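Nourseothricin acetyltransferase (Streptomyces noursei, PDB 5C82) probably acetylates nourseothricin, a mixture of streptothricin antibiotics, as a member of the GNAT acetyltransferase family, and so confers resistance on its host. Local coordinates at residues F162-D168 with Q181-M187. The protein carries 1 engineered substitution. Residues are numbered along the deposited sequence; the frame is centred on the assembly and turned at random.
Sequences FTLCGLD and QALYMSM
With F162 CG anti to its own carbonyl carbon (chi1 -70°) and M187 CG anti to its backbone N (chi1 -169°), M187 CB lies over one face of the F162 ring, 3.9 Å from its centroid; the selenium follows over the same ring, a Met-aromatic contact in which it takes the place of the native methionine sulfur. They close one end of the antiparallel strand pair 163-168 and 182-187, the last two strands of the chain in the GNAT sheet, with 163-168 at its edge within the subunit. T163 and S186 exchange backbone hydrogen bonds, and their hydroxyls meet one water, 2.6 Å from T163 OG1 and 2.7 Å from S186 OG. A classic beta bulge then shifts the register: Y184 O accepts a nearly straight bond from C165 N (2.8 Å, 172°) and a weak one from G166 N. Side-chain-free G166 leaves room for the Y184 ring, whose CD2 lies 3.6 Å from L167 N. On the other face, L167 CB meets the CD2 branch of L183 at 4.0 Å, and both leucines pack on V38. G166, L167 and D168 pair with a strand of the second subunit, continuing the sheet, and D168 OD2 salt-bridges R105 of that chain; D168 CB lies 3.4 Å from Y184 OH.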
loop_
_atom_site.group_PDB
_atom_site.type_symbol
_atom_site.label_atom_id
_atom_site.label_comp_id
_atom_site.label_asym_id
_atom_site.label_seq_id
_atom_site.Cartn_x
_atom_site.Cartn_y
_atom_site.Cartn_z
ATOM N N PHE A 162 9.698 15.098 -0.612
ATOM C CA PHE A 162 9.256 13.740 -0.971
ATOM C C PHE A 162 9.790 13.351 -2.343
ATOM O O PHE A 162 10.086 14.219 -3.181
ATOM C CB PHE A 162 7.707 13.646 -1.002
ATOM C CG PHE A 162 7.069 13.746 0.364
ATOM C CD1 PHE A 162 6.799 14.991 0.938
ATOM C CD2 PHE A 162 6.720 12.602 1.072
ATOM C CE1 PHE A 162 6.206 15.080 2.209
ATOM C CE2 PHE A 162 6.139 12.693 2.354
ATOM C CZ PHE A 162 5.875 13.927 2.903
ATOM N N THR A 163 9.949 12.035 -2.558
ATOM C CA THR A 163 10.321 11.462 -3.857
ATOM C C THR A 163 9.475 10.205 -4.036
ATOM O O THR A 163 9.074 9.590 -3.048
ATOM C CB THR A 163 11.819 11.107 -3.969
ATOM O OG1 THR A 163 12.118 10.125 -2.994
ATOM C CG2 THR A 163 12.751 12.308 -3.833
ATOM N N LEU A 164 9.210 9.825 -5.282
ATOM C CA LEU A 164 8.460 8.618 -5.611
ATOM C C LEU A 164 9.121 7.402 -4.952
ATOM O O LEU A 164 10.322 7.220 -5.099
ATOM C CB LEU A 164 8.449 8.447 -7.142
ATOM C CG LEU A 164 7.582 7.336 -7.708
ATOM C CD1 LEU A 164 6.061 7.701 -7.591
ATOM C CD2 LEU A 164 7.944 7.095 -9.146
ATOM N N CYS A 165 8.349 6.589 -4.214
ATOM C CA CYS A 165 8.886 5.397 -3.558
ATOM C C CYS A 165 8.145 4.130 -3.992
ATOM O O CYS A 165 8.480 3.035 -3.577
ATOM C CB CYS A 165 8.896 5.559 -2.042
ATOM S SG CYS A 165 7.264 5.511 -1.280
ATOM N N GLY A 166 7.129 4.304 -4.815
ATOM C CA GLY A 166 6.344 3.194 -5.312
ATOM C C GLY A 166 5.048 3.664 -5.927
ATOM O O GLY A 166 4.857 4.868 -6.164
ATOM N N LEU A 167 4.156 2.693 -6.190
ATOM C CA LEU A 167 2.852 2.917 -6.800
ATOM C C LEU A 167 1.984 1.671 -6.680
ATOM O O LEU A 167 2.508 0.592 -6.409
ATOM C CB LEU A 167 2.987 3.340 -8.297
ATOM C CG LEU A 167 3.372 2.273 -9.354
ATOM C CD1 LEU A 167 3.019 2.738 -10.741
ATOM C CD2 LEU A 167 4.847 2.045 -9.394
ATOM N N ASP A 168 0.673 1.820 -6.896
ATOM C CA ASP A 168 -0.279 0.703 -6.983
ATOM C C ASP A 168 -1.279 1.038 -8.085
ATOM O O ASP A 168 -2.194 1.840 -7.877
ATOM C CB ASP A 168 -0.975 0.370 -5.644
ATOM C CG ASP A 168 -1.822 -0.923 -5.680
ATOM O OD1 ASP A 168 -2.066 -1.463 -6.794
ATOM O OD2 ASP A 168 -2.239 -1.380 -4.619
ATOM N N GLN A 181 -3.976 5.745 -11.139
ATOM C CA GLN A 181 -3.092 4.827 -10.400
ATOM C C GLN A 181 -2.683 5.532 -9.120
ATOM O O GLN A 181 -2.567 6.774 -9.101
ATOM C CB GLN A 181 -1.843 4.440 -11.225
ATOM C CG GLN A 181 -2.147 3.692 -12.570
ATOM C CD GLN A 181 -2.735 4.590 -13.632
ATOM O OE1 GLN A 181 -2.233 5.702 -13.897
ATOM N NE2 GLN A 181 -3.876 4.187 -14.183
ATOM N N ALA A 182 -2.484 4.764 -8.049
ATOM C CA ALA A 182 -2.033 5.391 -6.804
ATOM C C ALA A 182 -0.503 5.555 -6.863
ATOM O O ALA A 182 0.190 4.624 -7.220
ATOM C CB ALA A 182 -2.440 4.540 -5.611
ATOM N N LEU A 183 0.011 6.740 -6.604
ATOM C CA LEU A 183 1.456 6.949 -6.588
ATOM C C LEU A 183 1.878 7.129 -5.145
ATOM O O LEU A 183 1.193 7.824 -4.367
ATOM C CB LEU A 183 1.911 8.144 -7.444
ATOM C CG LEU A 183 1.504 8.187 -8.927
ATOM C CD1 LEU A 183 2.080 9.428 -9.582
ATOM C CD2 LEU A 183 1.904 6.881 -9.715
ATOM N N TYR A 184 2.991 6.483 -4.785
ATOM C CA TYR A 184 3.514 6.513 -3.427
ATOM C C TYR A 184 4.765 7.362 -3.320
ATOM O O TYR A 184 5.642 7.272 -4.175
ATOM C CB TYR A 184 3.724 5.082 -2.905
ATOM C CG TYR A 184 2.453 4.244 -2.884
ATOM C CD1 TYR A 184 1.219 4.821 -2.606
ATOM C CD2 TYR A 184 2.505 2.857 -3.021
ATOM C CE1 TYR A 184 0.064 4.051 -2.527
ATOM C CE2 TYR A 184 1.348 2.080 -2.958
ATOM C CZ TYR A 184 0.129 2.686 -2.723
ATOM O OH TYR A 184 -1.022 1.946 -2.621
HETATM N N MSE A 185 4.798 8.275 -2.322
HETATM C CA MSE A 185 5.957 9.154 -2.125
HETATM C C MSE A 185 6.382 9.148 -0.678
HETATM O O MSE A 185 5.546 9.068 0.227
HETATM C CB MSE A 185 5.690 10.593 -2.627
HETATM C CG MSE A 185 5.195 10.665 -4.089
HETATM SE SE MSE A 185 4.921 12.470 -4.693
HETATM C CE MSE A 185 6.867 13.027 -4.945
ATOM N N SER A 186 7.683 9.201 -0.449
ATOM C CA SER A 186 8.180 9.185 0.908
ATOM C C SER A 186 9.267 10.215 1.125
ATOM O O SER A 186 9.901 10.681 0.176
ATOM C CB SER A 186 8.674 7.796 1.304
ATOM O OG SER A 186 9.808 7.434 0.533
HETATM N N MSE A 187 9.496 10.526 2.402
HETATM C CA MSE A 187 10.532 11.434 2.847
HETATM C C MSE A 187 11.122 10.863 4.118
HETATM O O MSE A 187 10.327 10.566 5.010
HETATM C CB MSE A 187 9.896 12.793 3.171
HETATM C CG MSE A 187 10.871 13.856 3.390
HETATM SE SE MSE A 187 9.937 15.490 3.771
HETATM C CE MSE A 187 9.428 15.220 5.649
HETATM O O HOH W 1 11.530 8.222 -1.345
#